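PDB 3FKD: L-threonine-O-3-phosphate decarboxylase from Porphyromonas gingivalis, which probably binds pyridoxal 5'-phosphate and is named for decarboxylating L-threonine O-3-phosphate. Local coordinates for residues 174-177 against 178-181; 193-196 against 197-201; 250-253 against 254-258. All blocks are in the same frame, centred on the assembly; numbering follows the deposited sequence.

Contact 1: 174-177 against 178-181; sequences TEEV and IRPA
Glu176 and Arg179 reach for each other along one flank of an extended loop that joins strand 162-166 to strand 189-194 in the seven-stranded sheet of the pyridoxal phosphate-dependent aminotransferase fold. The backbone stays stretched from Glu176 to Arg179, so these two side chains, three residues apart, meet by length rather than by a tight turn. Glu176 runs out extended beyond CG and sets OE2 3.7 Å from Arg179 NH1, a long salt bridge. The carboxylate lies at the edge of the guanidinium, with the two planes only 8° apart. Arg179 gets there with CG between its backbone N and carbonyl carbon (chi1 39°) and a further bend at chi2, which folds the chain back toward Glu176. Arg148 of helix 148-157 also packs on Glu176. Val177 comes next, and its carbonyl oxygen faces the same cluster: it accepts a hydrogen bond from Arg148, and Val177 O lies 3.1 Å from Arg179 NH1, oblique to the guanidinium plane. The Val177 side chain leans along the following peptide, with CG2 3.4 Å from Ile178 O. Ile178 turns its side chain off toward Met191, Ile151 and Leu152, burying the other flank of the loop between strand 189-194 and helix 148-157. Where the arginine stem passes back along the loop, Arg179 CD comes to 3.9 Å from Val177 O.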
ATOM      1  N   THR A 174     -13.217 -14.739 -23.092  1.00 36.43           N
ATOM      2  CA  THR A 174     -14.363 -15.640 -23.227  1.00 37.12           C
ATOM      3  C   THR A 174     -13.973 -17.087 -22.962  1.00 37.36           C
ATOM      4  O   THR A 174     -14.815 -17.926 -22.673  1.00 37.00           O
ATOM      5  CB  THR A 174     -14.819 -15.594 -24.706  1.00 41.73           C
ATOM      6  OG1 THR A 174     -15.519 -14.370 -24.962  1.00 44.56           O
ATOM      7  CG2 THR A 174     -15.689 -16.796 -25.079  1.00 48.32           C
ATOM      8  N   GLU A 175     -12.684 -17.376 -23.107  1.00 38.52           N
ATOM      9  CA  GLU A 175     -12.187 -18.746 -23.085  1.00 41.60           C
ATOM     10  C   GLU A 175     -12.087 -19.303 -21.670  1.00 42.34           C
ATOM     11  O   GLU A 175     -12.389 -18.609 -20.687  1.00 44.02           O
ATOM     12  CB  GLU A 175     -10.825 -18.814 -23.766  1.00 45.95           C
ATOM     13  CG  GLU A 175     -10.779 -18.105 -25.144  1.00 48.19           C
ATOM     14  CD  GLU A 175     -10.811 -19.063 -26.325  1.00 55.02           C
ATOM     15  OE1 GLU A 175     -11.821 -19.789 -26.490  1.00 58.81           O
ATOM     16  OE2 GLU A 175      -9.827 -19.074 -27.102  1.00 56.46           O
ATOM     17  N   GLU A 176     -11.688 -20.564 -21.565  1.00 39.69           N
ATOM     18  CA  GLU A 176     -11.676 -21.229 -20.269  1.00 41.65           C
ATOM     19  C   GLU A 176     -10.426 -20.899 -19.510  1.00 38.32           C
ATOM     20  O   GLU A 176      -9.324 -21.129 -19.988  1.00 38.88           O
ATOM     21  CB  GLU A 176     -11.740 -22.737 -20.429  1.00 43.80           C
ATOM     22  CG  GLU A 176     -13.120 -23.280 -20.558  1.00 45.50           C
ATOM     23  CD  GLU A 176     -13.179 -24.686 -20.061  1.00 50.14           C
ATOM     24  OE1 GLU A 176     -13.153 -25.592 -20.936  1.00 47.32           O
ATOM     25  OE2 GLU A 176     -13.224 -24.867 -18.804  1.00 48.38           O
ATOM     26  N   VAL A 177     -10.590 -20.380 -18.312  1.00 35.44           N
ATOM     27  CA  VAL A 177      -9.416 -19.994 -17.561  1.00 36.26           C
ATOM     28  C   VAL A 177      -9.132 -20.920 -16.398  1.00 35.98           C
ATOM     29  O   VAL A 177     -10.027 -21.627 -15.902  1.00 36.47           O
ATOM     30  CB  VAL A 177      -9.526 -18.566 -17.031  1.00 35.36           C
ATOM     31  CG1 VAL A 177      -9.563 -17.574 -18.194  1.00 32.88           C
ATOM     32  CG2 VAL A 177     -10.751 -18.441 -16.104  1.00 32.05           C
ATOM     33  N   ILE A 178      -7.866 -20.920 -15.995  1.00 32.64           N
ATOM     34  CA  ILE A 178      -7.457 -21.432 -14.714  1.00 33.32           C
ATOM     35  C   ILE A 178      -8.188 -20.592 -13.653  1.00 32.50           C
ATOM     36  O   ILE A 178      -8.404 -19.393 -13.833  1.00 31.56           O
ATOM     37  CB  ILE A 178      -5.917 -21.314 -14.549  1.00 33.51           C
ATOM     38  CG1 ILE A 178      -5.201 -22.367 -15.388  1.00 34.01           C
ATOM     39  CG2 ILE A 178      -5.513 -21.436 -13.081  1.00 31.57           C
ATOM     40  CD1 ILE A 178      -5.127 -23.745 -14.725  1.00 35.11           C
ATOM     41  N   ARG A 179      -8.593 -21.223 -12.560  1.00 32.71           N
ATOM     42  CA  ARG A 179      -9.335 -20.512 -11.523  1.00 33.41           C
ATOM     43  C   ARG A 179      -8.784 -20.877 -10.155  1.00 32.67           C
ATOM     44  O   ARG A 179      -7.956 -21.784 -10.057  1.00 33.17           O
ATOM     45  CB  ARG A 179     -10.832 -20.796 -11.639  1.00 33.83           C
ATOM     46  CG  ARG A 179     -11.174 -22.203 -11.988  1.00 35.66           C
ATOM     47  CD  ARG A 179     -12.441 -22.291 -12.864  1.00 39.16           C
ATOM     48  NE  ARG A 179     -12.689 -23.686 -13.243  1.00 39.84           N
ATOM     49  CZ  ARG A 179     -12.718 -24.141 -14.488  1.00 40.96           C
ATOM     50  NH1 ARG A 179     -12.557 -23.312 -15.502  1.00 43.84           N
ATOM     51  NH2 ARG A 179     -12.933 -25.423 -14.717  1.00 45.42           N
ATOM     52  N   PRO A 180      -9.214 -20.164  -9.096  1.00 32.22           N
ATOM     53  CA  PRO A 180      -8.568 -20.336  -7.773  1.00 31.00           C
ATOM     54  C   PRO A 180      -8.555 -21.791  -7.267  1.00 31.30           C
ATOM     55  O   PRO A 180      -7.585 -22.248  -6.640  1.00 30.20           O
ATOM     56  CB  PRO A 180      -9.405 -19.446  -6.847  1.00 27.14           C
ATOM     57  CG  PRO A 180     -10.033 -18.434  -7.751  1.00 30.28           C
ATOM     58  CD  PRO A 180     -10.261 -19.126  -9.080  1.00 28.78           C
ATOM     59  N   ALA A 181      -9.622 -22.519  -7.573  1.00 32.46           N
ATOM     60  CA  ALA A 181      -9.767 -23.898  -7.092  1.00 36.32           C
ATOM     61  C   ALA A 181      -8.816 -24.904  -7.782  1.00 34.45           C
ATOM     62  O   ALA A 181      -8.823 -26.091  -7.471  1.00 33.58           O
ATOM     63  CB  ALA A 181     -11.252 -24.351  -7.186  1.00 32.66           C
TER

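Contact 2: 193-196 against 197-201; sequences YSFS and HAYGI
Phe195 crosses Tyr199 at a slant: Phe195 CD1 sits 3.6 Å from Tyr199 CE2, the ring centres are 5.6 Å apart, and the planes meet at 35°. The pair spans the turn where strand 189-194 of the central sheet passes into the short helix 196-199. In this aminotransferase fold the lysine that carries pyridoxal phosphate normally lies just after that strand, and the sequence SFSHAYGI suggests that His197 probably occupies the corresponding position. Ser194 caps the turn. Its OG stands anti to the backbone N (chi1 178°), and this torsion brings Ser194 OG to Ser196 N, from which it accepts a weak capping bond at 3.1 Å. The same OG lies close to CD2 of the His197 imidazole, and Ser196 CB sits over one face of that ring, offset toward its rim. Beyond the turn, Ile201 folds back against Phe195, where Ile201 CG1 comes to 3.2 Å from Phe195 O and CD1 touches Phe195 CB. Helix 230-241 closes this apolar side, with Ile239 against Phe195, Tyr199 and Ile201. Tyr47 of the second subunit packs on Ser196 and His197, which places the turn at the dimer interface. Gly200 ends the helix with a positive phi, which favours glycine. Two waters stitch the turn together. One bridges the end of the strand to the helix, donating to Ser194 O and accepting from Ala198 N, both at 2.9 Å. The second donates to Ile201 O and is hydrogen-bonded to Ser196 OG at 2.7 Å.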
ATOM      1  N   TYR A 193      -4.720 -12.050  -8.102  1.00 20.24           N
ATOM      2  CA  TYR A 193      -5.920 -11.441  -8.627  1.00 20.42           C
ATOM      3  C   TYR A 193      -5.926  -9.909  -8.450  1.00 19.83           C
ATOM      4  O   TYR A 193      -5.160  -9.375  -7.650  1.00 18.83           O
ATOM      5  CB  TYR A 193      -7.138 -12.097  -7.998  1.00 19.15           C
ATOM      6  CG  TYR A 193      -7.491 -13.377  -8.699  1.00 21.53           C
ATOM      7  CD1 TYR A 193      -8.369 -13.378  -9.790  1.00 20.45           C
ATOM      8  CD2 TYR A 193      -6.926 -14.590  -8.311  1.00 23.43           C
ATOM      9  CE1 TYR A 193      -8.692 -14.535 -10.440  1.00 21.22           C
ATOM     10  CE2 TYR A 193      -7.247 -15.772  -8.987  1.00 24.45           C
ATOM     11  CZ  TYR A 193      -8.125 -15.727 -10.047  1.00 22.85           C
ATOM     12  OH  TYR A 193      -8.464 -16.877 -10.715  1.00 25.80           O
ATOM     13  N   SER A 194      -6.784  -9.226  -9.206  1.00 18.18           N
ATOM     14  CA  SER A 194      -6.788  -7.770  -9.256  1.00 18.20           C
ATOM     15  C   SER A 194      -8.177  -7.108  -9.258  1.00 17.54           C
ATOM     16  O   SER A 194      -9.096  -7.562  -9.896  1.00 16.94           O
ATOM     17  CB  SER A 194      -6.015  -7.306 -10.489  1.00 17.34           C
ATOM     18  OG  SER A 194      -6.040  -5.903 -10.569  1.00 17.39           O
ATOM     19  N   PHE A 195      -8.296  -5.988  -8.579  1.00 17.20           N
ATOM     20  CA  PHE A 195      -9.535  -5.250  -8.576  1.00 16.83           C
ATOM     21  C   PHE A 195      -9.351  -4.010  -9.422  1.00 17.62           C
ATOM     22  O   PHE A 195     -10.314  -3.337  -9.756  1.00 18.05           O
ATOM     23  CB  PHE A 195      -9.985  -4.900  -7.138  1.00 16.01           C
ATOM     24  CG  PHE A 195     -10.667  -6.047  -6.406  1.00 16.61           C
ATOM     25  CD1 PHE A 195     -12.054  -6.221  -6.476  1.00 16.60           C
ATOM     26  CD2 PHE A 195      -9.936  -6.929  -5.625  1.00 15.90           C
ATOM     27  CE1 PHE A 195     -12.682  -7.278  -5.838  1.00 15.03           C
ATOM     28  CE2 PHE A 195     -10.556  -7.981  -4.973  1.00 15.68           C
ATOM     29  CZ  PHE A 195     -11.917  -8.153  -5.076  1.00 18.05           C
ATOM     30  N   SER A 196      -8.108  -3.704  -9.779  1.00 18.66           N
ATOM     31  CA  SER A 196      -7.866  -2.504 -10.581  1.00 18.94           C
ATOM     32  C   SER A 196      -8.448  -2.560 -11.995  1.00 18.30           C
ATOM     33  O   SER A 196      -9.004  -1.574 -12.461  1.00 17.23           O
ATOM     34  CB  SER A 196      -6.376  -2.178 -10.722  1.00 19.14           C
ATOM     35  OG  SER A 196      -5.614  -2.566  -9.625  1.00 19.39           O
ATOM     36  N   HIS A 197      -8.267  -3.697 -12.677  1.00 19.18           N
ATOM     37  CA  HIS A 197      -8.468  -3.786 -14.132  1.00 18.42           C
ATOM     38  C   HIS A 197      -9.905  -4.058 -14.537  1.00 18.97           C
ATOM     39  O   HIS A 197     -10.465  -3.287 -15.296  1.00 17.28           O
ATOM     40  CB  HIS A 197      -7.564  -4.846 -14.744  1.00 18.75           C
ATOM     41  CG  HIS A 197      -6.118  -4.655 -14.419  1.00 20.00           C
ATOM     42  ND1 HIS A 197      -5.303  -3.774 -15.108  1.00 19.68           N
ATOM     43  CD2 HIS A 197      -5.340  -5.236 -13.485  1.00 18.38           C
ATOM     44  CE1 HIS A 197      -4.093  -3.818 -14.601  1.00 20.10           C
ATOM     45  NE2 HIS A 197      -4.087  -4.700 -13.616  1.00 21.04           N
ATOM     46  N   ALA A 198     -10.473  -5.150 -14.000  1.00 20.31           N
ATOM     47  CA  ALA A 198     -11.821  -5.619 -14.348  1.00 21.35           C
ATOM     48  C   ALA A 198     -12.887  -4.666 -13.862  1.00 19.41           C
ATOM     49  O   ALA A 198     -13.972  -4.636 -14.418  1.00 20.69           O
ATOM     50  CB  ALA A 198     -12.093  -7.044 -13.824  1.00 19.72           C
ATOM     51  N   TYR A 199     -12.559  -3.865 -12.854  1.00 19.83           N
ATOM     52  CA  TYR A 199     -13.568  -3.024 -12.195  1.00 20.65           C
ATOM     53  C   TYR A 199     -13.285  -1.538 -12.157  1.00 21.07           C
ATOM     54  O   TYR A 199     -14.054  -0.799 -11.536  1.00 21.31           O
ATOM     55  CB  TYR A 199     -13.874  -3.503 -10.785  1.00 17.00           C
ATOM     56  CG  TYR A 199     -13.990  -4.992 -10.656  1.00 18.83           C
ATOM     57  CD1 TYR A 199     -15.071  -5.691 -11.223  1.00 18.39           C
ATOM     58  CD2 TYR A 199     -13.031  -5.716  -9.933  1.00 18.18           C
ATOM     59  CE1 TYR A 199     -15.173  -7.080 -11.093  1.00 17.27           C
ATOM     60  CE2 TYR A 199     -13.125  -7.082  -9.786  1.00 17.78           C
ATOM     61  CZ  TYR A 199     -14.192  -7.763 -10.370  1.00 19.48           C
ATOM     62  OH  TYR A 199     -14.251  -9.118 -10.201  1.00 20.77           O
ATOM     63  N   GLY A 200     -12.215  -1.100 -12.819  1.00 19.09           N
ATOM     64  CA  GLY A 200     -11.972   0.315 -13.007  1.00 18.36           C
ATOM     65  C   GLY A 200     -11.577   1.037 -11.745  1.00 20.16           C
ATOM     66  O   GLY A 200     -11.759   2.241 -11.626  1.00 21.64           O
ATOM     67  N   ILE A 201     -11.033   0.301 -10.783  1.00 20.15           N
ATOM     68  CA  ILE A 201     -10.607   0.928  -9.546  1.00 20.77           C
ATOM     69  C   ILE A 201      -9.107   0.765  -9.201  1.00 20.19           C
ATOM     70  O   ILE A 201      -8.737   0.362  -8.093  1.00 20.23           O
ATOM     71  CB  ILE A 201     -11.569   0.630  -8.408  1.00 19.86           C
ATOM     72  CG1 ILE A 201     -11.811  -0.872  -8.310  1.00 19.52           C
ATOM     73  CG2 ILE A 201     -12.894   1.348  -8.691  1.00 20.36           C
ATOM     74  CD1 ILE A 201     -12.018  -1.358  -6.918  1.00 17.36           C
TER
HETATM   75  O   HOH W   1      -8.769  -7.078 -12.728  1.00 21.75           O
HETATM   76  O   HOH W   2      -6.794  -1.466  -7.404  1.00 19.41           O

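Contact 3: 250-253 against 254-258; sequences IRKW and QRNTV
The Arg255 guanidinium slants across Lys252, with Arg255 NH2 3.8 Å from Lys252 CB; it meets the lysine's aliphatic stem rather than its ammonium, and Lys252 NZ stays 5.6 Å from Arg255 NH2. The Asn256 amide turns back to Lys252 too. Asn256 ND2 lies 3.0 Å from Lys252 O, but at too poor an angle for a hydrogen bond, and that oxygen instead accepts the straight bond from Asn256 N. Around the Trp253 indole, the rings of Trp25 and Phe172 come in at steep angles, while NE1 donates to Thr322 O. All this lies on the first turns of the amphipathic helix 250-266, where successive i to i+4 bonds tie Gln254 N to Ile250 O and Arg255 N to Arg251 O. Gln254 runs its extended chain past Ile250, with Gln254 CB 3.0 Å from Ile250 O, and sends NE2 on to Thr174 OG1. At Trp253 O the backbone bond from Thr257 N is weak, at 127°, and a side chain reinforces it: with Thr257 OG1 beside its own backbone N (chi1 -67°), the hydroxyl donates to Trp253 O at 2.8 Å. OG1 is also hydrogen-bonded to Thr322 OG1.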
ATOM      1  N   ILE A 250     -17.742  -8.747 -22.028  1.00 26.36           N
ATOM      2  CA  ILE A 250     -16.561  -9.158 -22.755  1.00 26.60           C
ATOM      3  C   ILE A 250     -16.806  -9.516 -24.234  1.00 28.08           C
ATOM      4  O   ILE A 250     -15.920  -9.292 -25.049  1.00 26.98           O
ATOM      5  CB  ILE A 250     -15.781 -10.283 -22.045  1.00 25.75           C
ATOM      6  CG1 ILE A 250     -14.416 -10.474 -22.727  1.00 26.36           C
ATOM      7  CG2 ILE A 250     -16.575 -11.574 -22.038  1.00 25.74           C
ATOM      8  CD1 ILE A 250     -13.624  -9.217 -22.865  1.00 22.59           C
ATOM      9  N   ARG A 251     -17.979 -10.048 -24.587  1.00 27.65           N
ATOM     10  CA  ARG A 251     -18.231 -10.367 -25.997  1.00 31.22           C
ATOM     11  C   ARG A 251     -18.309  -9.093 -26.802  1.00 29.08           C
ATOM     12  O   ARG A 251     -17.647  -8.940 -27.827  1.00 27.52           O
ATOM     13  CB  ARG A 251     -19.501 -11.182 -26.205  1.00 33.57           C
ATOM     14  CG  ARG A 251     -19.380 -12.569 -25.673  1.00 39.04           C
ATOM     15  CD  ARG A 251     -20.126 -13.583 -26.514  1.00 44.75           C
ATOM     16  NE  ARG A 251     -19.463 -14.884 -26.426  1.00 54.19           N
ATOM     17  CZ  ARG A 251     -19.362 -15.608 -25.307  1.00 55.74           C
ATOM     18  NH1 ARG A 251     -19.902 -15.168 -24.161  1.00 49.40           N
ATOM     19  NH2 ARG A 251     -18.715 -16.774 -25.338  1.00 52.61           N
ATOM     20  N   LYS A 252     -19.084  -8.155 -26.304  1.00 27.84           N
ATOM     21  CA  LYS A 252     -19.223  -6.902 -27.001  1.00 29.22           C
ATOM     22  C   LYS A 252     -17.872  -6.118 -27.112  1.00 27.59           C
ATOM     23  O   LYS A 252     -17.559  -5.514 -28.138  1.00 27.88           O
ATOM     24  CB  LYS A 252     -20.377  -6.135 -26.349  1.00 31.13           C
ATOM     25  CG  LYS A 252     -20.360  -4.653 -26.514  1.00 32.46           C
ATOM     26  CD  LYS A 252     -19.667  -3.980 -25.318  1.00 30.83           C
ATOM     27  CE  LYS A 252     -20.120  -2.542 -25.251  1.00 35.42           C
ATOM     28  NZ  LYS A 252     -21.577  -2.443 -25.725  1.00 40.44           N
ATOM     29  N   TRP A 253     -17.056  -6.149 -26.069  1.00 27.57           N
ATOM     30  CA  TRP A 253     -15.740  -5.523 -26.134  1.00 26.77           C
ATOM     31  C   TRP A 253     -14.791  -6.214 -27.145  1.00 25.42           C
ATOM     32  O   TRP A 253     -14.076  -5.565 -27.894  1.00 24.64           O
ATOM     33  CB  TRP A 253     -15.110  -5.563 -24.752  1.00 25.01           C
ATOM     34  CG  TRP A 253     -14.038  -4.531 -24.521  1.00 25.13           C
ATOM     35  CD1 TRP A 253     -13.751  -3.433 -25.293  1.00 23.32           C
ATOM     36  CD2 TRP A 253     -13.152  -4.478 -23.394  1.00 23.84           C
ATOM     37  NE1 TRP A 253     -12.716  -2.724 -24.732  1.00 22.40           N
ATOM     38  CE2 TRP A 253     -12.347  -3.328 -23.552  1.00 23.11           C
ATOM     39  CE3 TRP A 253     -12.972  -5.282 -22.254  1.00 21.70           C
ATOM     40  CZ2 TRP A 253     -11.370  -2.968 -22.614  1.00 22.38           C
ATOM     41  CZ3 TRP A 253     -12.000  -4.932 -21.341  1.00 22.47           C
ATOM     42  CH2 TRP A 253     -11.204  -3.783 -21.525  1.00 21.99           C
ATOM     43  N   GLN A 254     -14.785  -7.536 -27.104  1.00 25.53           N
ATOM     44  CA  GLN A 254     -13.947  -8.403 -27.910  1.00 25.96           C
ATOM     45  C   GLN A 254     -14.311  -8.165 -29.369  1.00 27.18           C
ATOM     46  O   GLN A 254     -13.454  -8.040 -30.228  1.00 27.92           O
ATOM     47  CB  GLN A 254     -14.284  -9.839 -27.508  1.00 26.87           C
ATOM     48  CG  GLN A 254     -13.267 -10.911 -27.669  1.00 30.39           C
ATOM     49  CD  GLN A 254     -13.564 -12.088 -26.713  1.00 36.79           C
ATOM     50  OE1 GLN A 254     -12.695 -12.541 -25.925  1.00 34.75           O
ATOM     51  NE2 GLN A 254     -14.818 -12.557 -26.749  1.00 39.10           N
ATOM     52  N   ARG A 255     -15.604  -8.067 -29.637  1.00 25.54           N
ATOM     53  CA  ARG A 255     -16.084  -7.894 -30.981  1.00 26.92           C
ATOM     54  C   ARG A 255     -15.852  -6.471 -31.531  1.00 26.39           C
ATOM     55  O   ARG A 255     -15.526  -6.311 -32.692  1.00 28.29           O
ATOM     56  CB  ARG A 255     -17.537  -8.440 -31.084  1.00 31.55           C
ATOM     57  CG  ARG A 255     -18.558  -7.616 -31.776  1.00 29.40           C
ATOM     58  CD  ARG A 255     -19.896  -8.329 -31.758  1.00 37.16           C
ATOM     59  NE  ARG A 255     -20.826  -7.877 -30.704  1.00 39.76           N
ATOM     60  CZ  ARG A 255     -21.417  -6.674 -30.675  1.00 41.35           C
ATOM     61  NH1 ARG A 255     -21.153  -5.767 -31.621  1.00 41.09           N
ATOM     62  NH2 ARG A 255     -22.264  -6.362 -29.694  1.00 39.51           N
ATOM     63  N   ASN A 256     -15.965  -5.443 -30.712  1.00 26.76           N
ATOM     64  CA  ASN A 256     -15.504  -4.127 -31.137  1.00 26.70           C
ATOM     65  C   ASN A 256     -14.003  -4.111 -31.417  1.00 28.18           C
ATOM     66  O   ASN A 256     -13.497  -3.248 -32.123  1.00 28.27           O
ATOM     67  CB  ASN A 256     -15.795  -3.095 -30.064  1.00 27.42           C
ATOM     68  CG  ASN A 256     -17.256  -2.902 -29.845  1.00 30.49           C
ATOM     69  OD1 ASN A 256     -18.047  -3.028 -30.782  1.00 30.59           O
ATOM     70  ND2 ASN A 256     -17.641  -2.592 -28.610  1.00 27.25           N
ATOM     71  N   THR A 257     -13.284  -5.047 -30.813  1.00 26.49           N
ATOM     72  CA  THR A 257     -11.851  -5.123 -30.980  1.00 26.93           C
ATOM     73  C   THR A 257     -11.493  -5.694 -32.377  1.00 28.07           C
ATOM     74  O   THR A 257     -10.518  -5.268 -33.015  1.00 27.46           O
ATOM     75  CB  THR A 257     -11.255  -6.013 -29.890  1.00 25.01           C
ATOM     76  OG1 THR A 257     -11.411  -5.376 -28.623  1.00 28.27           O
ATOM     77  CG2 THR A 257      -9.815  -6.250 -30.141  1.00 24.57           C
ATOM     78  N   VAL A 258     -12.271  -6.681 -32.816  1.00 24.19           N
ATOM     79  CA  VAL A 258     -12.120  -7.219 -34.141  1.00 25.25           C
ATOM     80  C   VAL A 258     -12.394  -6.117 -35.179  1.00 26.13           C
ATOM     81  O   VAL A 258     -11.557  -5.883 -36.029  1.00 26.14           O
ATOM     82  CB  VAL A 258     -13.035  -8.424 -34.340  1.00 26.88           C
ATOM     83  CG1 VAL A 258     -13.102  -8.831 -35.812  1.00 21.89           C
ATOM     84  CG2 VAL A 258     -12.605  -9.564 -33.434  1.00 23.60           C
TER

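In the fold
Contacts 1, 2 and 3 follow one another in series along the chain, their centres 17 to 19 Å apart. Contacts 1 and 2 border strand 189-194 of the seven-stranded sheet: the 174-181 loop leads toward it, and the 193-201 turn leaves its end. They meet where Pro180 CD packs 3.3 Å from Tyr193 OH. Contact 3 begins helix 250-266, which leads on to strands 270-272 and 279-284 of the separate five-stranded sheet. It touches contact 1 through Thr174, with Arg251 and Gln254 both meeting that residue, but stays about 6 Å from contact 2 at the nearest atoms. The 174-181 loop therefore touches both the strand-end turn and the helix that leads to the other sheet.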